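Local coordinates for protein concanavalin B (Canavalia ensiformis, PDB 6CAF) that may act as a carbohydrate-binding protein of jack bean and belongs to the chitinase-like proteins of glycosyl hydrolase family 18, at residues 102-108 with 148-154; 188-192 with 236-240; 221-226 with 272-276. All coordinates share one frame; numbering follows the deposited sequence. Where two conformers were deposited one is given.

Interaction 1 (102-108 with 148-154)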
loop_
_atom_site.group_PDB
_atom_site.type_symbol
_atom_site.label_atom_id
_atom_site.label_comp_id
_atom_site.label_asym_id
_atom_site.label_seq_id
_atom_site.Cartn_x
_atom_site.Cartn_y
_atom_site.Cartn_z
ATOM N N VAL A 102 -4.018 -7.894 12.025
ATOM C CA VAL A 102 -3.963 -6.955 10.921
ATOM C C VAL A 102 -2.527 -6.449 10.826
ATOM O O VAL A 102 -1.929 -6.045 11.821
ATOM C CB VAL A 102 -4.921 -5.774 11.129
ATOM C CG1 VAL A 102 -4.812 -4.772 10.007
ATOM C CG2 VAL A 102 -6.342 -6.258 11.302
ATOM N N LYS A 103 -1.971 -6.470 9.625
ATOM C CA LYS A 103 -0.642 -5.920 9.412
ATOM C C LYS A 103 -0.762 -4.422 9.185
ATOM O O LYS A 103 -1.558 -4.000 8.364
ATOM C CB LYS A 103 0.006 -6.585 8.217
ATOM C CG LYS A 103 0.270 -8.053 8.393
ATOM C CD LYS A 103 1.008 -8.629 7.218
ATOM C CE LYS A 103 1.260 -10.114 7.396
ATOM N NZ LYS A 103 0.044 -10.840 7.001
ATOM N N VAL A 104 0.024 -3.635 9.909
ATOM C CA VAL A 104 -0.028 -2.198 9.783
ATOM C C VAL A 104 1.296 -1.750 9.169
ATOM O O VAL A 104 2.377 -1.995 9.721
ATOM C CB VAL A 104 -0.247 -1.541 11.145
ATOM C CG1 VAL A 104 -0.296 -0.035 11.035
ATOM C CG2 VAL A 104 -1.504 -2.074 11.820
ATOM N N PHE A 105 1.195 -1.121 8.011
ATOM C CA PHE A 105 2.356 -0.631 7.297
ATOM C C PHE A 105 2.400 0.891 7.399
ATOM O O PHE A 105 1.355 1.529 7.545
ATOM C CB PHE A 105 2.246 -0.961 5.808
ATOM C CG PHE A 105 2.551 -2.371 5.389
ATOM C CD1 PHE A 105 2.022 -3.458 5.961
ATOM C CD2 PHE A 105 3.379 -2.574 4.320
ATOM C CE1 PHE A 105 2.284 -4.726 5.492
ATOM C CE2 PHE A 105 3.652 -3.835 3.843
ATOM C CZ PHE A 105 3.060 -4.922 4.414
ATOM N N LEU A 106 3.603 1.463 7.264
ATOM C CA LEU A 106 3.731 2.876 6.958
ATOM C C LEU A 106 3.897 3.058 5.462
ATOM O O LEU A 106 4.783 2.444 4.866
ATOM C CB LEU A 106 4.938 3.498 7.678
ATOM C CG LEU A 106 5.126 4.983 7.443
ATOM C CD1 LEU A 106 4.011 5.813 8.035
ATOM C CD2 LEU A 106 6.479 5.416 7.975
ATOM N N ALA A 107 3.048 3.888 4.870
ATOM C CA ALA A 107 3.175 4.203 3.449
ATOM C C ALA A 107 3.977 5.483 3.245
ATOM O O ALA A 107 3.672 6.537 3.819
ATOM C CB ALA A 107 1.813 4.346 2.810
ATOM N N LEU A 108 5.001 5.372 2.400
ATOM C CA LEU A 108 5.772 6.494 1.945
ATOM C C LEU A 108 5.158 7.069 0.695
ATOM O O LEU A 108 4.741 6.323 -0.192
ATOM C CB LEU A 108 7.199 6.038 1.576
ATOM C CG LEU A 108 7.944 5.171 2.575
ATOM C CD1 LEU A 108 9.315 4.818 2.043
ATOM C CD2 LEU A 108 8.058 5.880 3.907
ATOM N N LEU A 148 6.107 -1.666 13.248
ATOM C CA LEU A 148 5.152 -1.853 12.165
ATOM C C LEU A 148 5.500 -3.082 11.335
ATOM O O LEU A 148 6.633 -3.561 11.335
ATOM C CB LEU A 148 5.080 -0.619 11.279
ATOM C CG LEU A 148 4.608 0.663 11.972
ATOM C CD1 LEU A 148 4.491 1.793 10.947
ATOM C CD2 LEU A 148 3.306 0.488 12.703
ATOM N N ASP A 149 4.509 -3.590 10.611
ATOM C CA ASP A 149 4.680 -4.792 9.837
ATOM C C ASP A 149 5.327 -4.602 8.503
ATOM O O ASP A 149 5.718 -5.583 7.869
ATOM C CB ASP A 149 3.340 -5.461 9.682
ATOM C CG ASP A 149 2.765 -5.839 11.003
ATOM O OD1 ASP A 149 3.267 -6.803 11.607
ATOM O OD2 ASP A 149 1.878 -5.126 11.510
ATOM N N GLY A 150 5.460 -3.357 8.054
ATOM C CA GLY A 150 6.099 -3.131 6.788
ATOM C C GLY A 150 6.161 -1.679 6.383
ATOM O O GLY A 150 5.586 -0.811 7.027
ATOM N N ILE A 151 6.871 -1.455 5.275
ATOM C CA ILE A 151 7.005 -0.152 4.646
ATOM C C ILE A 151 6.489 -0.313 3.224
ATOM O O ILE A 151 6.914 -1.225 2.488
ATOM C CB ILE A 151 8.471 0.341 4.604
ATOM C CG1 ILE A 151 9.062 0.426 6.010
ATOM C CG2 ILE A 151 8.571 1.659 3.860
ATOM C CD1 ILE A 151 8.438 1.416 6.960
ATOM N N HIS A 152 5.571 0.598 2.848
ATOM C CA HIS A 152 4.911 0.580 1.555
ATOM C C HIS A 152 5.356 1.781 0.722
ATOM O O HIS A 152 5.248 2.927 1.141
ATOM C CB HIS A 152 3.419 0.612 1.784
ATOM C CG HIS A 152 2.588 0.625 0.563
ATOM N ND1 HIS A 152 2.642 -0.366 -0.380
ATOM C CD2 HIS A 152 1.586 1.449 0.192
ATOM C CE1 HIS A 152 1.716 -0.143 -1.293
ATOM N NE2 HIS A 152 1.057 0.946 -0.954
ATOM N N PHE A 153 5.894 1.486 -0.464
ATOM C CA PHE A 153 6.448 2.497 -1.357
ATOM C C PHE A 153 5.361 2.974 -2.326
ATOM O O PHE A 153 5.220 2.445 -3.434
ATOM C CB PHE A 153 7.612 1.911 -2.159
ATOM C CG PHE A 153 8.919 1.766 -1.436
ATOM C CD1 PHE A 153 9.023 1.087 -0.244
ATOM C CD2 PHE A 153 10.073 2.255 -2.034
ATOM C CE1 PHE A 153 10.253 0.927 0.351
ATOM C CE2 PHE A 153 11.298 2.049 -1.467
ATOM C CZ PHE A 153 11.389 1.409 -0.264
ATOM N N ASP A 154 4.612 4.004 -1.943
ATOM C CA ASP A 154 3.556 4.534 -2.814
ATOM C C ASP A 154 4.130 5.732 -3.578
ATOM O O ASP A 154 3.745 6.901 -3.377
ATOM C CB ASP A 154 2.293 4.886 -2.025
ATOM C CG ASP A 154 1.071 5.012 -2.880
ATOM O OD1 ASP A 154 1.175 5.071 -4.119
ATOM O OD2 ASP A 154 -0.033 5.113 -2.292
#
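Leu106 and His152 carry the backbone ladder between the two strands. Leu106 N bonds to Gly150 O and Leu106 O accepts His152 N (2.8 Å), after which Leu108 N reaches His152 O and Asp154 N reaches Leu108 O. At the N-terminal end Asp149 adds a side-chain rung. Its OD2 accepts Val104 N at 2.9 Å, on the anti side of the carboxylate, while Asp149 N donates to Val104 O. Asp149 CG stands beside its own backbone N (chi1 -61°), which brings the carboxylate alongside residues 103-104; Gln98 NE2 is a second donor to the same oxygen.

These are neighbouring parallel strands of the (beta/alpha)8 barrel of family 18, their short axes inclined by 36°. Residues 149-156 match the family's DxxDxDxE signature, with His152 in place of the second Asp and Gln156, a bonding partner of Asp154 OD1, in place of the final Glu.

The Phe105, Ala107 and His152 side chains face the barrel interior. Gly150 CA sits 3.8 Å from the Phe105 ring centroid, nearly straight above the face, in a CH-pi contact that a bare glycine backbone makes possible. The His152 ring receives Ala107 CB at its edge in plane (CD2 to CB, 3.9 Å); its ND1 and NE2 bond to Ser185 and Tyr35, so both buried nitrogens are satisfied.

On the outer face aliphatic chains meet. Leu106 CB meets Leu148 CD1 at 3.7 Å, and Leu108 CD1 rests on Ile151 CG2 at 3.7 Å, with the Phe153 ring offering a face to the same CD1. Branched apolar residues suit this layer, which is covered by helices 120-135 and 164-178.

Interaction 2 (188-192 with 236-240)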
loop_
_atom_site.group_PDB
_atom_site.type_symbol
_atom_site.label_atom_id
_atom_site.label_comp_id
_atom_site.label_asym_id
_atom_site.label_seq_id
_atom_site.Cartn_x
_atom_site.Cartn_y
_atom_site.Cartn_z
ATOM N N PRO A 188 3.085 0.645 -7.721
ATOM C CA PRO A 188 3.311 1.261 -9.036
ATOM C C PRO A 188 2.008 1.563 -9.761
ATOM O O PRO A 188 0.962 0.996 -9.446
ATOM C CB PRO A 188 4.112 0.190 -9.773
ATOM C CG PRO A 188 3.559 -1.083 -9.216
ATOM C CD PRO A 188 3.345 -0.802 -7.745
ATOM N N GLY A 189 2.117 2.392 -10.786
ATOM C CA GLY A 189 1.016 2.550 -11.727
ATOM C C GLY A 189 0.829 1.307 -12.579
ATOM O O GLY A 189 1.646 0.421 -12.573
ATOM N N CYS A 190 -0.264 1.243 -13.314
ATOM C CA CYS A 190 -0.574 0.019 -14.018
ATOM C C CYS A 190 0.109 -0.195 -15.336
ATOM O O CYS A 190 0.073 -1.322 -15.828
ATOM C CB CYS A 190 -2.070 -0.231 -14.145
ATOM S SG CYS A 190 -3.060 1.041 -14.892
ATOM N N LEU A 191 0.785 0.792 -15.891
ATOM C CA LEU A 191 1.544 0.520 -17.118
ATOM C C LEU A 191 2.982 0.205 -16.773
ATOM O O LEU A 191 3.688 1.040 -16.230
ATOM C CB LEU A 191 1.531 1.695 -18.069
ATOM C CG LEU A 191 2.184 1.384 -19.444
ATOM C CD1 LEU A 191 1.656 0.098 -20.093
ATOM C CD2 LEU A 191 1.949 2.556 -20.346
ATOM N N SER A 192 3.402 -0.898 -17.068
ATOM C CA SER A 192 4.744 -1.395 -16.876
ATOM C C SER A 192 5.585 -1.084 -18.102
ATOM O O SER A 192 5.106 -1.239 -19.212
ATOM C CB SER A 192 4.720 -2.910 -16.666
ATOM O OG SER A 192 6.012 -3.434 -16.521
ATOM N N TRP A 236 2.338 -7.452 -15.711
ATOM C CA TRP A 236 2.896 -7.412 -14.362
ATOM C C TRP A 236 3.338 -8.804 -13.900
ATOM O O TRP A 236 4.347 -8.915 -13.184
ATOM C CB TRP A 236 1.911 -6.753 -13.376
ATOM C CG TRP A 236 1.980 -5.280 -13.520
ATOM C CD1 TRP A 236 1.158 -4.484 -14.242
ATOM C CD2 TRP A 236 3.006 -4.430 -13.000
ATOM N NE1 TRP A 236 1.587 -3.190 -14.184
ATOM C CE2 TRP A 236 2.728 -3.128 -13.433
ATOM C CE3 TRP A 236 4.125 -4.648 -12.205
ATOM C CZ2 TRP A 236 3.524 -2.045 -13.102
ATOM C CZ3 TRP A 236 4.924 -3.578 -11.892
ATOM C CH2 TRP A 236 4.625 -2.298 -12.335
ATOM N N THR A 237 2.621 -9.862 -14.284
ATOM C CA THR A 237 3.082 -11.182 -13.889
ATOM C C THR A 237 4.446 -11.482 -14.481
ATOM O O THR A 237 5.221 -12.224 -13.904
ATOM C CB THR A 237 2.120 -12.316 -14.259
ATOM O OG1 THR A 237 2.003 -12.464 -15.674
ATOM C CG2 THR A 237 0.760 -12.126 -13.604
ATOM N N LYS A 238 4.734 -10.912 -15.646
ATOM C CA LYS A 238 6.063 -11.130 -16.248
ATOM C C LYS A 238 7.134 -10.214 -15.669
ATOM O O LYS A 238 8.314 -10.585 -15.627
ATOM C CB LYS A 238 6.020 -10.905 -17.733
ATOM C CG LYS A 238 4.998 -11.745 -18.425
ATOM C CD LYS A 238 5.073 -13.183 -17.998
ATOM C CE LYS A 238 4.162 -13.999 -18.884
ATOM N NZ LYS A 238 4.143 -15.436 -18.500
ATOM N N SER A 239 6.853 -9.172 -15.297
ATOM C CA SER A 239 7.695 -8.022 -14.798
ATOM C C SER A 239 8.100 -8.366 -13.287
ATOM O O SER A 239 9.168 -7.949 -12.836
ATOM C CB SER A 239 6.912 -6.689 -14.878
ATOM O OG SER A 239 7.171 -5.934 -16.061
ATOM N N VAL A 240 7.265 -8.912 -12.535
ATOM C CA VAL A 240 7.515 -9.065 -11.119
ATOM C C VAL A 240 7.980 -10.477 -10.813
ATOM O O VAL A 240 7.250 -11.463 -11.033
ATOM C CB VAL A 240 6.257 -8.756 -10.277
ATOM C CG1 VAL A 240 6.498 -9.095 -8.802
ATOM C CG2 VAL A 240 5.837 -7.314 -10.466
#
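Trp236 NE1 donates to Cys190 O at 2.9 Å, in a nearly straight bond (163° at the hydrogen) with Cys190 O lying in the indole plane. The carbonyl is met differently: the donor stands well above the plane of the C=O group and not on a lone pair. Cys190 is itself fixed to the protein by its disulfide with Cys219.

The same loop also meets the six-membered ring. Pro188 CG comes to 3.5 Å from Trp236 CH2, at the far end of that ring, and Pro188 CB lies almost as near. Gly189 O approaches CZ2 at 3.1 Å, a close meeting of a carbonyl with an aromatic C-H. Over one face lies Ser192 CB, 4.1 Å from the six-membered ring centroid in a CH-pi contact. Serine suits the place because its CB can lie over the ring while its hydroxyl goes on to the helix. With OG anti to the backbone N (chi1 178°), that hydroxyl hydrogen-bonds Ser239 OG in the conformer described here; this second link is less certain because Ser239 has an alternate position.

The contact joins the loop after barrel strand 183-186 to the C-terminal end of helix 227-239 in the (beta/alpha)8 barrel, with Ile201 and Val211 also touching Trp236. Tryptophan suits a place that needs both a broad apolar plate and a donor: its N-H finds an acceptor in a main-chain carbonyl, so the buried ring can pack against proline and serine carbons without leaving its one polar atom unpaired.

Interaction 3 (221-226 with 272-276)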
loop_
_atom_site.group_PDB
_atom_site.type_symbol
_atom_site.label_atom_id
_atom_site.label_comp_id
_atom_site.label_asym_id
_atom_site.label_seq_id
_atom_site.Cartn_x
_atom_site.Cartn_y
_atom_site.Cartn_z
ATOM N N TYR A 221 -9.870 -1.078 -15.890
ATOM C CA TYR A 221 -11.181 -1.563 -16.271
ATOM C C TYR A 221 -12.067 -0.452 -16.796
ATOM O O TYR A 221 -12.010 0.678 -16.293
ATOM C CB TYR A 221 -11.850 -2.110 -15.022
ATOM C CG TYR A 221 -13.288 -2.575 -15.188
ATOM C CD1 TYR A 221 -13.596 -3.834 -15.709
ATOM C CD2 TYR A 221 -14.335 -1.762 -14.826
ATOM C CE1 TYR A 221 -14.906 -4.260 -15.853
ATOM C CE2 TYR A 221 -15.652 -2.183 -14.960
ATOM C CZ TYR A 221 -15.934 -3.425 -15.495
ATOM O OH TYR A 221 -17.235 -3.825 -15.656
ATOM N N SER A 222 -12.955 -0.797 -17.724
ATOM C CA SER A 222 -14.132 0.040 -17.994
ATOM C C SER A 222 -15.290 -0.874 -18.280
ATOM O O SER A 222 -15.101 -2.046 -18.573
ATOM C CB SER A 222 -13.891 1.036 -19.135
ATOM O OG SER A 222 -13.658 0.380 -20.361
ATOM N N THR A 223 -16.501 -0.342 -18.138
ATOM C CA THR A 223 -17.696 -1.178 -18.242
ATOM C C THR A 223 -17.667 -1.996 -19.517
ATOM O O THR A 223 -17.493 -1.447 -20.594
ATOM C CB THR A 223 -18.975 -0.329 -18.208
ATOM O OG1 THR A 223 -18.934 0.532 -17.069
ATOM C CG2 THR A 223 -20.199 -1.225 -18.116
ATOM N N GLY A 224 -17.806 -3.316 -19.380
ATOM C CA GLY A 224 -17.829 -4.226 -20.529
ATOM C C GLY A 224 -16.494 -4.477 -21.214
ATOM O O GLY A 224 -16.449 -5.114 -22.280
ATOM N N ASN A 225 -15.409 -3.979 -20.619
ATOM C CA ASN A 225 -14.119 -4.160 -21.237
ATOM C C ASN A 225 -13.051 -4.485 -20.225
ATOM O O ASN A 225 -12.549 -3.613 -19.531
ATOM C CB ASN A 225 -13.732 -2.946 -22.079
ATOM C CG ASN A 225 -12.524 -3.219 -22.969
ATOM O OD1 ASN A 225 -11.981 -4.343 -22.996
ATOM N ND2 ASN A 225 -12.104 -2.205 -23.718
ATOM N N ILE A 226 -12.685 -5.750 -20.190
ATOM C CA ILE A 226 -11.662 -6.208 -19.296
ATOM C C ILE A 226 -10.353 -6.449 -19.994
ATOM O O ILE A 226 -9.389 -6.864 -19.362
ATOM C CB ILE A 226 -12.045 -7.478 -18.522
ATOM C CG1 ILE A 226 -12.165 -8.702 -19.419
ATOM C CG2 ILE A 226 -13.322 -7.274 -17.746
ATOM C CD1 ILE A 226 -11.945 -9.987 -18.653
ATOM N N GLN A 272 -16.440 -10.755 -13.451
ATOM C CA GLN A 272 -15.931 -10.378 -14.775
ATOM C C GLN A 272 -14.426 -10.250 -14.837
ATOM O O GLN A 272 -13.875 -10.323 -15.919
ATOM C CB GLN A 272 -16.488 -9.016 -15.245
ATOM C CG GLN A 272 -17.991 -8.913 -15.425
ATOM C CD GLN A 272 -18.438 -7.514 -15.847
ATOM O OE1 GLN A 272 -17.686 -6.739 -16.475
ATOM N NE2 GLN A 272 -19.664 -7.175 -15.487
ATOM N N VAL A 273 -13.776 -9.943 -13.704
ATOM C CA VAL A 273 -12.359 -9.615 -13.723
ATOM C C VAL A 273 -11.502 -10.698 -13.087
ATOM O O VAL A 273 -10.699 -11.341 -13.778
ATOM C CB VAL A 273 -12.097 -8.245 -13.064
ATOM C CG1 VAL A 273 -10.602 -7.937 -13.027
ATOM C CG2 VAL A 273 -12.863 -7.161 -13.805
ATOM N N LEU A 274 -11.684 -10.950 -11.796
ATOM C CA LEU A 274 -10.810 -11.869 -11.115
ATOM C C LEU A 274 -10.678 -13.256 -11.758
ATOM O O LEU A 274 -9.561 -13.792 -11.817
ATOM C CB LEU A 274 -11.186 -11.990 -9.637
ATOM C CG LEU A 274 -11.056 -10.732 -8.775
ATOM C CD1 LEU A 274 -11.468 -11.033 -7.349
ATOM C CD2 LEU A 274 -9.656 -10.140 -8.811
ATOM N N PRO A 275 -11.796 -13.852 -12.216
ATOM C CA PRO A 275 -11.644 -15.203 -12.758
ATOM C C PRO A 275 -10.731 -15.299 -13.963
ATOM O O PRO A 275 -10.260 -16.390 -14.308
ATOM C CB PRO A 275 -13.079 -15.603 -13.141
ATOM C CG PRO A 275 -13.933 -14.744 -12.250
ATOM C CD PRO A 275 -13.198 -13.444 -12.188
ATOM N N TYR A 276 -10.496 -14.158 -14.586
ATOM C CA TYR A 276 -9.831 -14.099 -15.854
ATOM C C TYR A 276 -8.433 -13.516 -15.796
ATOM O O TYR A 276 -7.844 -13.219 -16.818
ATOM C CB TYR A 276 -10.709 -13.337 -16.839
ATOM C CG TYR A 276 -12.011 -14.016 -17.063
ATOM C CD1 TYR A 276 -12.046 -15.246 -17.632
ATOM C CD2 TYR A 276 -13.209 -13.458 -16.632
ATOM C CE1 TYR A 276 -13.248 -15.895 -17.847
ATOM C CE2 TYR A 276 -14.408 -14.109 -16.807
ATOM C CZ TYR A 276 -14.416 -15.345 -17.414
ATOM O OH TYR A 276 -15.590 -16.017 -17.614
#
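Val273 CG2 is the apolar centre, touching Tyr221 CD1 at 3.9 Å and Ile226 CG2 at 4.0 Å. In the (beta/alpha)8 barrel of this family 18 protein, it brings the loop that follows strand 208-212 against the C-terminal end of helix 266-273, on the outer side of the barrel. Val273 suits the place because beta-branching gives it a methyl anti to the carbonyl carbon that can fill the angle between a ring and an isoleucine.

Ile226 extends the apolar patch. Its CG1 takes the crowded position between backbone N and carbonyl carbon (chi1 68°), and this carries CD1 forward to Tyr276 CB at 4.0 Å, while CG2 stays with the valine. The same CD1 lies 3.4 Å from Gln272 O, so the methyl also rests against the carbonyl near the helix end. Tyr276 N bonds to Val273 O, a main-chain link that places its CB near the isoleucine.

The loop reaches this point through a type II turn from Ser222 to Asn225. Gly224 occupies its third position, where a positive phi (74°) is easiest for a residue without a side chain. Asn225 then caps Gln227 N with OD1 as the chain turns into helix 227-239.

Farther from the valine the contact becomes polar. Tyr221, with its ring also against Ile264, Pro265 and Ala268, stretches its phenol past Val273 toward the Gln272 amide, and a long glutamine chain, extended beyond CG, suits the span. In the conformer described, Gln272 OE1 lies at the edge of the Tyr221 ring and in its plane, 3.1 Å from OH, with the amide turned 49° against the ring.

In the fold
Following the chain from the N terminus, interaction 1 comes first: after strand 103-109 the chain leaves the barrel wall, helix 120-135 passes outside, and the chain returns at strand 150-154, closing a beta-alpha-beta crossover. That loop is complete before the other two begin. Residues 188-192 open interaction 2 and residues 221-226 open interaction 3; helix 227-239 then closes the former at 236-240, and the latter waits for 272-276. The two therefore cross, overlapping along residues 221-240. Interaction 1 lies in the barrel wall, whereas 2 and 3 join loops after strands to helices around it. Interactions 2 and 3 do not touch, their nearest atoms being about 7 Å apart.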